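PDB 5HAX: nucleoporin NUP170 from Chaetomium thermophilum, which probably serves as a scaffold component of the nuclear pore complex, with a beta-propeller in its N-terminal part and helices toward its C-terminal end. Local coordinates for residues L75-E80 against E473-T478; V294-I299 against L309-D314; F384-G389 against I441-T446; Y390-V395 against L404-P409. All coordinates share one frame; numbering follows the deposited sequence.

Four contacts follow one arc of the beta-propeller. Contacts 2 and 4 are hairpins inside two successive blades, whereas contacts 1 and 3 join one blade to the next. Contact 3 is the middle piece: its centre lies about 9 Å from those of contacts 1 and 4 and about 12 Å from that of contact 2. It shares a sheet with contact 1 through strands 440-445 and 473-478, and another with contact 4 through strands 380-386 and 390-395. Contact 2 leans on contact 4 through Leu312 and Phe391, centres about 13 Å apart. Contacts 1 and 2 do not touch, their nearest atoms about 11 Å apart. Phe474 of contact 1 reaches Tyr390 and Phe392 of contact 4.

Contact 1: L75-E80 against E473-T478; sequences LGLFAE and EFAVLT
Leu77 overlaps Leu477, the two side chains sliding past each other in opposite directions so that Leu77 CD1 comes 3.7 Å from Leu477 CB. This is a blade-to-blade contact of the beta-propeller: strand 73-78 is an edge strand of its own blade, and strand 473-478 belongs to the blade that strand 50-57 completes from the far end of the propeller sequence. The strands run nearly antiparallel at 166°, but their axes stay 7.8 Å apart, so side chains fill the gap. Leu77 CD1 also lies 3.9 Å from Ala475 CB. Its chi1 of -111° lies off the staggered positions and puts CD1 against Ala475 O and Leu477 CB. Tyr97 packs on both Leu77 and Ala475, and the backbone N of Leu77 is hydrogen-bonded to Glu442 OE1 on the neighbouring strand 440-445. An alanine at Leu77 would lack the CG and CD1 atoms that meet Leu477 and Ala475, and would probably loosen the seam between these blades. Leu477 holds its CG anti to the backbone N (chi1 173°), and its chi2 then lays CD2 against the main chain of Gly76, 3.5 Å from Gly76 C. The same methyl carbon reaches Leu75 CB at 4.1 Å. At the other end Ala79 CB and Ala475 CB barely touch. The tightest approach is Leu77 CD1 to Ala475 O, 3.2 Å, a methyl group pressed against a carbonyl oxygen.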
loop_
_atom_site.group_PDB
_atom_site.type_symbol
_atom_site.label_atom_id
_atom_site.label_comp_id
_atom_site.label_asym_id
_atom_site.label_seq_id
_atom_site.Cartn_x
_atom_site.Cartn_y
_atom_site.Cartn_z
ATOM N N LEU A 75 23.517 -7.480 3.422
ATOM C CA LEU A 75 22.406 -7.052 4.265
ATOM C C LEU A 75 21.104 -7.102 3.476
ATOM O O LEU A 75 21.103 -6.989 2.247
ATOM C CB LEU A 75 22.618 -5.625 4.792
ATOM C CG LEU A 75 23.758 -5.399 5.783
ATOM C CD1 LEU A 75 24.031 -3.913 5.965
ATOM C CD2 LEU A 75 23.423 -6.043 7.112
ATOM N N GLY A 76 19.990 -7.258 4.195
ATOM C CA GLY A 76 18.681 -7.297 3.563
ATOM C C GLY A 76 17.572 -7.040 4.560
ATOM O O GLY A 76 17.792 -6.974 5.772
ATOM N N LEU A 77 16.357 -6.911 4.022
ATOM C CA LEU A 77 15.182 -6.500 4.783
ATOM C C LEU A 77 14.072 -7.538 4.685
ATOM O O LEU A 77 13.814 -8.086 3.609
ATOM C CB LEU A 77 14.637 -5.160 4.273
ATOM C CG LEU A 77 14.770 -3.930 5.169
ATOM C CD1 LEU A 77 14.156 -2.723 4.477
ATOM C CD2 LEU A 77 14.122 -4.145 6.528
ATOM N N PHE A 78 13.416 -7.788 5.816
ATOM C CA PHE A 78 12.128 -8.482 5.873
ATOM C C PHE A 78 11.093 -7.500 6.420
ATOM O O PHE A 78 10.586 -7.664 7.534
ATOM C CB PHE A 78 12.210 -9.753 6.748
ATOM C CG PHE A 78 13.088 -10.839 6.184
ATOM C CD1 PHE A 78 13.341 -10.928 4.824
ATOM C CD2 PHE A 78 13.656 -11.784 7.025
ATOM C CE1 PHE A 78 14.145 -11.934 4.317
ATOM C CE2 PHE A 78 14.460 -12.789 6.523
ATOM C CZ PHE A 78 14.705 -12.864 5.168
ATOM N N ALA A 79 10.778 -6.475 5.624
ATOM C CA ALA A 79 9.937 -5.380 6.097
ATOM C C ALA A 79 8.530 -5.834 6.470
ATOM O O ALA A 79 7.867 -5.156 7.263
ATOM C CB ALA A 79 9.858 -4.287 5.030
ATOM N N GLU A 80 8.060 -6.956 5.919
ATOM C CA GLU A 80 6.701 -7.412 6.199
ATOM C C GLU A 80 6.513 -7.767 7.669
ATOM O O GLU A 80 5.394 -7.681 8.189
ATOM C CB GLU A 80 6.368 -8.620 5.323
ATOM C CG GLU A 80 4.919 -9.084 5.409
ATOM C CD GLU A 80 4.716 -10.471 4.830
ATOM O OE1 GLU A 80 5.407 -10.816 3.847
ATOM O OE2 GLU A 80 3.872 -11.221 5.368
ATOM N N GLU A 473 3.973 3.098 5.713
ATOM C CA GLU A 473 5.300 3.291 6.274
ATOM C C GLU A 473 6.279 2.386 5.544
ATOM O O GLU A 473 5.935 1.270 5.141
ATOM C CB GLU A 473 5.330 3.004 7.784
ATOM C CG GLU A 473 4.500 3.980 8.604
ATOM C CD GLU A 473 4.739 3.859 10.098
ATOM O OE1 GLU A 473 5.529 2.987 10.517
ATOM O OE2 GLU A 473 4.135 4.649 10.853
ATOM N N PHE A 474 7.504 2.878 5.377
ATOM C CA PHE A 474 8.512 2.213 4.561
ATOM C C PHE A 474 9.831 2.171 5.315
ATOM O O PHE A 474 10.286 3.195 5.835
ATOM C CB PHE A 474 8.684 2.935 3.223
ATOM C CG PHE A 474 7.384 3.253 2.548
ATOM C CD1 PHE A 474 6.837 2.382 1.620
ATOM C CD2 PHE A 474 6.698 4.414 2.860
ATOM C CE1 PHE A 474 5.634 2.671 1.005
ATOM C CE2 PHE A 474 5.495 4.706 2.251
ATOM C CZ PHE A 474 4.964 3.832 1.322
ATOM N N ALA A 475 10.430 0.986 5.376
ATOM C CA ALA A 475 11.715 0.793 6.033
ATOM C C ALA A 475 12.828 0.955 5.005
ATOM O O ALA A 475 12.891 0.196 4.032
ATOM C CB ALA A 475 11.780 -0.586 6.688
ATOM N N VAL A 476 13.698 1.938 5.223
ATOM C CA VAL A 476 14.827 2.217 4.342
ATOM C C VAL A 476 16.063 1.637 5.023
ATOM O O VAL A 476 16.574 2.202 5.994
ATOM C CB VAL A 476 14.982 3.717 4.072
ATOM C CG1 VAL A 476 16.176 3.979 3.156
ATOM C CG2 VAL A 476 13.710 4.280 3.467
ATOM N N LEU A 477 16.548 0.508 4.511
ATOM C CA LEU A 477 17.739 -0.128 5.061
ATOM C C LEU A 477 18.988 0.497 4.457
ATOM O O LEU A 477 19.132 0.550 3.232
ATOM C CB LEU A 477 17.716 -1.630 4.786
ATOM C CG LEU A 477 18.974 -2.422 5.165
ATOM C CD1 LEU A 477 19.170 -2.443 6.674
ATOM C CD2 LEU A 477 18.903 -3.836 4.608
ATOM N N THR A 478 19.883 0.969 5.317
ATOM C CA THR A 478 21.207 1.436 4.923
ATOM C C THR A 478 22.261 0.561 5.592
ATOM O O THR A 478 21.951 -0.367 6.345
ATOM C CB THR A 478 21.419 2.906 5.297
ATOM O OG1 THR A 478 21.586 3.028 6.715
ATOM C CG2 THR A 478 20.244 3.761 4.844
#

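Contact 2: V294-I299 against L309-D314; sequences VALSPI and LMALTD
The flat groups here are peptide units, and two of the four bonds between them arrive in the carbonyl plane: Leu312 N gives a nearly straight bond (173°) to Ala295 O at 3.0 Å, and Ser297 N a bent one (143°) to Met310 O at 2.9 Å. Val294 N approaches Leu312 O almost along the C=O axis, at 2.8 Å. Met310 N differs: it sits 29° above the carbonyl plane of Ser297, its bond to Ser297 O still 3.0 Å. Together they make an antiparallel beta hairpin within one propeller blade. On one face Leu296 CD2 lies 3.7 Å from Ala311 CB, and Leu309, with CG anti to its backbone N, swings CD1 across to 3.8 Å from Pro298 CA. The Leu309 and Leu296 side chains cross obliquely, CD2 meeting CD1. The other face carries Ala295, Ser297, Met310 and Leu312. At the end of the segments Val294 CG2 meets Leu312 CD2 at 4.1 Å. Strand 293-298 edges its sheet, and strand 318-324 flanks strand 307-313 on its other side. Leu296, Pro298 and Leu309 rest on strands 230-236 and 241-246 of another blade, while Met310 and Leu312 pack against strands 380-386 and 390-395 on the opposite face.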
loop_
_atom_site.group_PDB
_atom_site.type_symbol
_atom_site.label_atom_id
_atom_site.label_comp_id
_atom_site.label_asym_id
_atom_site.label_seq_id
_atom_site.Cartn_x
_atom_site.Cartn_y
_atom_site.Cartn_z
ATOM N N VAL A 294 17.669 0.201 -14.385
ATOM C CA VAL A 294 18.233 -0.274 -13.123
ATOM C C VAL A 294 17.225 -1.019 -12.249
ATOM O O VAL A 294 17.642 -1.727 -11.320
ATOM C CB VAL A 294 18.842 0.899 -12.324
ATOM C CG1 VAL A 294 19.937 1.581 -13.131
ATOM C CG2 VAL A 294 17.764 1.899 -11.917
ATOM N N ALA A 295 15.926 -0.887 -12.510
ATOM C CA ALA A 295 14.939 -1.531 -11.654
ATOM C C ALA A 295 13.605 -1.626 -12.378
ATOM O O ALA A 295 13.288 -0.801 -13.238
ATOM C CB ALA A 295 14.760 -0.769 -10.336
ATOM N N LEU A 296 12.834 -2.647 -12.010
ATOM C CA LEU A 296 11.453 -2.802 -12.440
ATOM C C LEU A 296 10.539 -2.770 -11.222
ATOM O O LEU A 296 10.973 -2.969 -10.086
ATOM C CB LEU A 296 11.239 -4.115 -13.206
ATOM C CG LEU A 296 12.124 -4.361 -14.429
ATOM C CD1 LEU A 296 11.784 -5.702 -15.060
ATOM C CD2 LEU A 296 11.988 -3.236 -15.448
ATOM N N SER A 297 9.260 -2.511 -11.476
ATOM C CA SER A 297 8.240 -2.561 -10.437
ATOM C C SER A 297 6.911 -2.974 -11.057
ATOM O O SER A 297 6.326 -2.203 -11.830
ATOM C CB SER A 297 8.105 -1.210 -9.740
ATOM O OG SER A 297 7.279 -1.323 -8.596
ATOM N N PRO A 298 6.406 -4.172 -10.765
ATOM C CA PRO A 298 5.120 -4.582 -11.343
ATOM C C PRO A 298 3.977 -3.701 -10.862
ATOM O O PRO A 298 3.971 -3.209 -9.731
ATOM C CB PRO A 298 4.953 -6.026 -10.856
ATOM C CG PRO A 298 6.330 -6.478 -10.502
ATOM C CD PRO A 298 7.018 -5.259 -9.983
ATOM N N ILE A 299 3.006 -3.508 -11.743
ATOM C CA ILE A 299 1.769 -2.793 -11.440
ATOM C C ILE A 299 0.635 -3.813 -11.477
ATOM O O ILE A 299 0.398 -4.421 -12.529
ATOM C CB ILE A 299 1.518 -1.647 -12.434
ATOM C CG1 ILE A 299 2.682 -0.649 -12.380
ATOM C CG2 ILE A 299 0.197 -0.951 -12.121
ATOM C CD1 ILE A 299 2.658 0.398 -13.473
ATOM N N LEU A 309 3.783 -2.487 -15.890
ATOM C CA LEU A 309 5.149 -2.476 -15.391
ATOM C C LEU A 309 5.723 -1.069 -15.453
ATOM O O LEU A 309 5.498 -0.344 -16.425
ATOM C CB LEU A 309 6.012 -3.437 -16.218
ATOM C CG LEU A 309 7.397 -3.798 -15.698
ATOM C CD1 LEU A 309 7.285 -4.629 -14.431
ATOM C CD2 LEU A 309 8.167 -4.544 -16.776
ATOM N N MET A 310 6.469 -0.698 -14.414
ATOM C CA MET A 310 7.293 0.501 -14.419
ATOM C C MET A 310 8.758 0.099 -14.505
ATOM O O MET A 310 9.191 -0.848 -13.840
ATOM C CB MET A 310 7.070 1.352 -13.165
ATOM C CG MET A 310 7.693 2.742 -13.261
ATOM S SD MET A 310 7.842 3.591 -11.677
ATOM C CE MET A 310 9.209 2.696 -10.940
ATOM N N ALA A 311 9.516 0.821 -15.324
ATOM C CA ALA A 311 10.949 0.606 -15.475
ATOM C C ALA A 311 11.663 1.924 -15.225
ATOM O O ALA A 311 11.269 2.959 -15.774
ATOM C CB ALA A 311 11.289 0.063 -16.866
ATOM N N LEU A 312 12.695 1.888 -14.389
ATOM C CA LEU A 312 13.450 3.074 -14.007
ATOM C C LEU A 312 14.805 3.061 -14.703
ATOM O O LEU A 312 15.542 2.075 -14.613
ATOM C CB LEU A 312 13.639 3.134 -12.490
ATOM C CG LEU A 312 14.400 4.361 -11.975
ATOM C CD1 LEU A 312 13.595 5.630 -12.211
ATOM C CD2 LEU A 312 14.736 4.203 -10.504
ATOM N N THR A 313 15.125 4.155 -15.388
ATOM C CA THR A 313 16.426 4.325 -16.017
ATOM C C THR A 313 17.413 4.934 -15.026
ATOM O O THR A 313 17.031 5.511 -14.005
ATOM C CB THR A 313 16.329 5.227 -17.248
ATOM O OG1 THR A 313 16.021 6.567 -16.843
ATOM C CG2 THR A 313 15.265 4.730 -18.215
ATOM N N ASP A 314 18.703 4.808 -15.346
ATOM C CA ASP A 314 19.721 5.425 -14.501
ATOM C C ASP A 314 19.724 6.943 -14.609
ATOM O O ASP A 314 20.381 7.598 -13.796
ATOM C CB ASP A 314 21.113 4.869 -14.834
ATOM C CG ASP A 314 21.482 5.020 -16.302
ATOM O OD1 ASP A 314 22.364 4.268 -16.762
ATOM O OD2 ASP A 314 20.906 5.882 -16.995
#

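Contact 3: F384-G389 against I441-T446; sequences FRFSPG and IEIGLT
A CH-pi interaction joins edge strands of two adjacent beta-propeller blades: Ile443 CB stands 4.0 Å from the centroid of the Phe384 ring, 17° off its normal. The strands run almost exactly parallel (2°), as neighbouring inner strands round a propeller do, with axes 8.5 Å apart. Two residues apart on their strand, Phe384 and Phe386 both point toward 441-446, and their shared chi1, with CG anti to the carbonyl carbon, extends both rings that way. Apolar packing continues the seam, with Phe386 CE2 at 4.3 Å from Ile443 CG2 and Phe386 CE1 at 4.2 Å from Leu445 CB. Among backbone bonds, Gly389 N to Phe386 O (2.7 Å) closes a type VI turn around the cis peptide before Pro388, which carries strand 380-386 into strand 390-395. Gly389 has a positive phi of 138°, where a side chain would collide with the carbonyl of Pro388. Ile441 and Glu442 form a classic beta bulge opposite Leu477. The carbonyl oxygen of Ile443 sits between the two rings, over a face of Phe384, 3.7 Å from Phe384 CD1, and in plane at the edge of Phe386, 3.8 Å from Phe386 CZ.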
loop_
_atom_site.group_PDB
_atom_site.type_symbol
_atom_site.label_atom_id
_atom_site.label_comp_id
_atom_site.label_asym_id
_atom_site.label_seq_id
_atom_site.Cartn_x
_atom_site.Cartn_y
_atom_site.Cartn_z
ATOM N N PHE A 384 12.131 2.129 -6.401
ATOM C CA PHE A 384 11.019 1.326 -5.908
ATOM C C PHE A 384 9.709 2.063 -6.142
ATOM O O PHE A 384 9.646 3.289 -6.009
ATOM C CB PHE A 384 11.171 1.027 -4.409
ATOM C CG PHE A 384 12.505 0.446 -4.034
ATOM C CD1 PHE A 384 12.676 -0.925 -3.942
ATOM C CD2 PHE A 384 13.588 1.270 -3.767
ATOM C CE1 PHE A 384 13.903 -1.462 -3.596
ATOM C CE2 PHE A 384 14.815 0.738 -3.421
ATOM C CZ PHE A 384 14.971 -0.629 -3.336
ATOM N N ARG A 385 8.662 1.310 -6.485
ATOM C CA ARG A 385 7.310 1.846 -6.608
ATOM C C ARG A 385 6.356 0.980 -5.802
ATOM O O ARG A 385 6.402 -0.252 -5.890
ATOM C CB ARG A 385 6.845 1.909 -8.068
ATOM C CG ARG A 385 5.471 2.557 -8.246
ATOM C CD ARG A 385 4.911 2.336 -9.648
ATOM N NE ARG A 385 3.634 3.022 -9.844
ATOM C CZ ARG A 385 2.448 2.530 -9.490
ATOM N NH1 ARG A 385 2.354 1.342 -8.907
ATOM N NH2 ARG A 385 1.346 3.236 -9.713
ATOM N N PHE A 386 5.495 1.630 -5.021
ATOM C CA PHE A 386 4.444 0.965 -4.264
ATOM C C PHE A 386 3.107 1.597 -4.615
ATOM O O PHE A 386 3.007 2.822 -4.743
ATOM C CB PHE A 386 4.688 1.070 -2.751
ATOM C CG PHE A 386 6.041 0.584 -2.322
ATOM C CD1 PHE A 386 6.273 -0.764 -2.122
ATOM C CD2 PHE A 386 7.079 1.476 -2.114
ATOM C CE1 PHE A 386 7.515 -1.215 -1.727
ATOM C CE2 PHE A 386 8.323 1.029 -1.718
ATOM C CZ PHE A 386 8.541 -0.318 -1.524
ATOM N N SER A 387 2.086 0.760 -4.789
ATOM C CA SER A 387 0.732 1.250 -5.017
ATOM C C SER A 387 0.353 2.213 -3.895
ATOM O O SER A 387 0.686 1.965 -2.736
ATOM C CB SER A 387 -0.270 0.094 -5.083
ATOM O OG SER A 387 0.030 -0.797 -6.142
ATOM N N PRO A 388 -0.348 3.310 -4.226
ATOM C CA PRO A 388 -0.887 3.698 -5.533
ATOM C C PRO A 388 0.081 4.526 -6.383
ATOM O O PRO A 388 -0.369 5.245 -7.277
ATOM C CB PRO A 388 -2.112 4.524 -5.151
ATOM C CG PRO A 388 -1.679 5.222 -3.907
ATOM C CD PRO A 388 -0.715 4.293 -3.192
ATOM N N GLY A 389 1.382 4.434 -6.111
ATOM C CA GLY A 389 2.369 5.138 -6.911
ATOM C C GLY A 389 3.487 5.789 -6.122
ATOM O O GLY A 389 4.251 6.586 -6.677
ATOM N N ILE A 441 20.467 0.343 0.776
ATOM C CA ILE A 441 20.547 -1.032 0.297
ATOM C C ILE A 441 19.197 -1.518 -0.219
ATOM O O ILE A 441 19.110 -2.103 -1.299
ATOM C CB ILE A 441 21.082 -1.966 1.407
ATOM C CG1 ILE A 441 22.541 -1.615 1.721
ATOM C CG2 ILE A 441 20.967 -3.433 0.989
ATOM C CD1 ILE A 441 23.078 -2.277 2.967
ATOM N N GLU A 442 18.133 -1.286 0.544
ATOM C CA GLU A 442 16.827 -1.831 0.208
ATOM C C GLU A 442 15.755 -0.987 0.881
ATOM O O GLU A 442 15.994 -0.377 1.927
ATOM C CB GLU A 442 16.715 -3.296 0.645
ATOM C CG GLU A 442 15.599 -4.071 -0.028
ATOM C CD GLU A 442 15.485 -5.496 0.485
ATOM O OE1 GLU A 442 16.412 -5.955 1.188
ATOM O OE2 GLU A 442 14.468 -6.157 0.186
ATOM N N ILE A 443 14.575 -0.955 0.265
ATOM C CA ILE A 443 13.417 -0.247 0.797
ATOM C C ILE A 443 12.213 -1.167 0.673
ATOM O O ILE A 443 11.933 -1.683 -0.415
ATOM C CB ILE A 443 13.168 1.086 0.061
ATOM C CG1 ILE A 443 14.382 2.007 0.219
ATOM C CG2 ILE A 443 11.907 1.767 0.597
ATOM C CD1 ILE A 443 14.284 3.315 -0.552
ATOM N N GLY A 444 11.510 -1.375 1.780
ATOM C CA GLY A 444 10.377 -2.284 1.802
ATOM C C GLY A 444 9.213 -1.709 2.581
ATOM O O GLY A 444 9.383 -0.893 3.490
ATOM N N LEU A 445 8.017 -2.152 2.208
ATOM C CA LEU A 445 6.787 -1.709 2.850
ATOM C C LEU A 445 6.591 -2.456 4.166
ATOM O O LEU A 445 6.723 -3.682 4.215
ATOM C CB LEU A 445 5.601 -1.943 1.914
ATOM C CG LEU A 445 4.205 -1.549 2.397
ATOM C CD1 LEU A 445 4.059 -0.040 2.496
ATOM C CD2 LEU A 445 3.147 -2.131 1.472
ATOM N N THR A 446 6.281 -1.713 5.232
ATOM C CA THR A 446 6.065 -2.297 6.553
ATOM C C THR A 446 4.594 -2.463 6.903
ATOM O O THR A 446 4.272 -3.266 7.785
ATOM C CB THR A 446 6.723 -1.438 7.640
ATOM O OG1 THR A 446 6.004 -0.208 7.785
ATOM C CG2 THR A 446 8.175 -1.146 7.300
#

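Contact 4: Y390-V395 against L404-P409; sequences YFFDVV and LFVSAP
Phe392 and Val406 lie side by side and point the same way, Val406 CG1 sitting over one face of the Phe392 ring, 3.7 Å from its centroid and 15° off the normal, a CH-pi contact. Leu404 CD2 meets the edge of the same ring. Next along that face, Val394 and Leu404 also run side by side, with Val394 CG2 3.8 Å from Leu404 CD1. On the opposite face Phe391 and Phe405 each keep CG anti to the backbone N, yet the side chains cross at about a right angle, rings edge to edge, Phe391 CD2 at 4.0 Å from Phe405 CE2. Ser407 OG lies in plane at the edge of Phe391, 3.7 Å from Phe391 CD2. Tyr390 turns its ring edge to Ala408 CB. Four backbone hydrogen bonds, two each at the pairs Phe391-Ser407 and Asp393-Phe405, hold this antiparallel hairpin of one propeller blade, the shortest Asp393 N to Phe405 O (2.9 Å), the longest Ser407 N to Phe391 O (3.1 Å). An alanine at Phe392 would remove the ring under Val406 CG1 and would probably loosen the packing on Phe474, Ile443 and Val485 of the next blade. The side-chain contacts are mostly apolar, while Asp393 OD2, Tyr390 OH and Ser407 OG each have a partner, in Ser380, Glu462 and Glu427. The bond with Ser380 OG would probably help a buried carboxylate keep its charge.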
loop_
_atom_site.group_PDB
_atom_site.type_symbol
_atom_site.label_atom_id
_atom_site.label_comp_id
_atom_site.label_asym_id
_atom_site.label_seq_id
_atom_site.Cartn_x
_atom_site.Cartn_y
_atom_site.Cartn_z
ATOM N N TYR A 390 3.597 5.470 -4.834
ATOM C CA TYR A 390 4.693 5.984 -4.019
ATOM C C TYR A 390 6.028 5.569 -4.629
ATOM O O TYR A 390 6.283 4.378 -4.820
ATOM C CB TYR A 390 4.578 5.454 -2.588
ATOM C CG TYR A 390 3.238 5.676 -1.918
ATOM C CD1 TYR A 390 2.492 6.829 -2.151
ATOM C CD2 TYR A 390 2.719 4.727 -1.043
ATOM C CE1 TYR A 390 1.269 7.023 -1.528
ATOM C CE2 TYR A 390 1.503 4.914 -0.418
ATOM C CZ TYR A 390 0.782 6.062 -0.661
ATOM O OH TYR A 390 -0.434 6.237 -0.036
ATOM N N PHE A 391 6.882 6.550 -4.921
ATOM C CA PHE A 391 8.116 6.335 -5.671
ATOM C C PHE A 391 9.311 6.753 -4.824
ATOM O O PHE A 391 9.370 7.893 -4.353
ATOM C CB PHE A 391 8.080 7.120 -6.987
ATOM C CG PHE A 391 9.367 7.082 -7.767
ATOM C CD1 PHE A 391 9.966 5.877 -8.090
ATOM C CD2 PHE A 391 9.959 8.255 -8.205
ATOM C CE1 PHE A 391 11.143 5.844 -8.817
ATOM C CE2 PHE A 391 11.132 8.228 -8.934
ATOM C CZ PHE A 391 11.722 7.020 -9.242
ATOM N N PHE A 392 10.256 5.831 -4.636
ATOM C CA PHE A 392 11.516 6.089 -3.943
ATOM C C PHE A 392 12.661 5.900 -4.926
ATOM O O PHE A 392 12.772 4.837 -5.545
ATOM C CB PHE A 392 11.705 5.140 -2.753
ATOM C CG PHE A 392 10.766 5.391 -1.606
ATOM C CD1 PHE A 392 11.221 5.985 -0.442
ATOM C CD2 PHE A 392 9.435 5.018 -1.682
ATOM C CE1 PHE A 392 10.366 6.210 0.621
ATOM C CE2 PHE A 392 8.574 5.244 -0.621
ATOM C CZ PHE A 392 9.042 5.839 0.529
ATOM N N ASP A 393 13.517 6.916 -5.060
ATOM C CA ASP A 393 14.670 6.858 -5.958
ATOM C C ASP A 393 15.932 7.222 -5.191
ATOM O O ASP A 393 16.011 8.300 -4.592
ATOM C CB ASP A 393 14.496 7.799 -7.153
ATOM C CG ASP A 393 15.564 7.593 -8.216
ATOM O OD1 ASP A 393 16.337 6.619 -8.109
ATOM O OD2 ASP A 393 15.627 8.398 -9.166
ATOM N N VAL A 394 16.917 6.328 -5.224
ATOM C CA VAL A 394 18.208 6.546 -4.580
ATOM C C VAL A 394 19.115 7.189 -5.625
ATOM O O VAL A 394 19.592 6.521 -6.544
ATOM C CB VAL A 394 18.801 5.239 -4.047
ATOM C CG1 VAL A 394 20.128 5.500 -3.343
ATOM C CG2 VAL A 394 17.817 4.549 -3.112
ATOM N N VAL A 395 19.352 8.492 -5.486
ATOM C CA VAL A 395 20.192 9.248 -6.409
ATOM C C VAL A 395 21.591 9.324 -5.819
ATOM O O VAL A 395 21.766 9.733 -4.664
ATOM C CB VAL A 395 19.625 10.656 -6.664
ATOM C CG1 VAL A 395 20.505 11.414 -7.648
ATOM C CG2 VAL A 395 18.198 10.565 -7.186
ATOM N N LEU A 404 17.652 10.837 -1.326
ATOM C CA LEU A 404 16.407 10.104 -1.526
ATOM C C LEU A 404 15.353 11.052 -2.084
ATOM O O LEU A 404 14.928 11.988 -1.399
ATOM C CB LEU A 404 15.935 9.489 -0.210
ATOM C CG LEU A 404 15.611 7.999 -0.247
ATOM C CD1 LEU A 404 16.877 7.193 -0.479
ATOM C CD2 LEU A 404 14.923 7.581 1.044
ATOM N N PHE A 405 14.934 10.812 -3.325
ATOM C CA PHE A 405 13.770 11.488 -3.881
ATOM C C PHE A 405 12.542 10.624 -3.638
ATOM O O PHE A 405 12.544 9.432 -3.963
ATOM C CB PHE A 405 13.934 11.755 -5.378
ATOM C CG PHE A 405 12.700 12.328 -6.019
ATOM C CD1 PHE A 405 12.317 13.634 -5.763
ATOM C CD2 PHE A 405 11.915 11.558 -6.861
ATOM C CE1 PHE A 405 11.176 14.164 -6.340
ATOM C CE2 PHE A 405 10.774 12.084 -7.443
ATOM C CZ PHE A 405 10.406 13.387 -7.183
ATOM N N VAL A 406 11.505 11.222 -3.061
ATOM C CA VAL A 406 10.276 10.512 -2.727
ATOM C C VAL A 406 9.099 11.339 -3.219
ATOM O O VAL A 406 9.020 12.542 -2.943
ATOM C CB VAL A 406 10.156 10.242 -1.214
ATOM C CG1 VAL A 406 9.106 9.175 -0.962
ATOM C CG2 VAL A 406 11.497 9.816 -0.635
ATOM N N SER A 407 8.186 10.697 -3.947
ATOM C CA SER A 407 7.040 11.383 -4.521
ATOM C C SER A 407 5.806 10.499 -4.416
ATOM O O SER A 407 5.893 9.276 -4.273
ATOM C CB SER A 407 7.283 11.771 -5.988
ATOM O OG SER A 407 7.495 10.623 -6.790
ATOM N N ALA A 408 4.651 11.141 -4.494
ATOM C CA ALA A 408 3.363 10.471 -4.460
ATOM C C ALA A 408 2.465 11.122 -5.495
ATOM O O ALA A 408 2.708 12.263 -5.904
ATOM C CB ALA A 408 2.713 10.558 -3.074
ATOM N N PRO A 409 1.423 10.424 -5.945
ATOM C CA PRO A 409 0.430 11.083 -6.796
ATOM C C PRO A 409 -0.202 12.242 -6.045
ATOM O O PRO A 409 -0.389 12.182 -4.828
ATOM C CB PRO A 409 -0.590 9.974 -7.092
ATOM C CG PRO A 409 0.091 8.696 -6.747
ATOM C CD PRO A 409 1.069 9.022 -5.668
#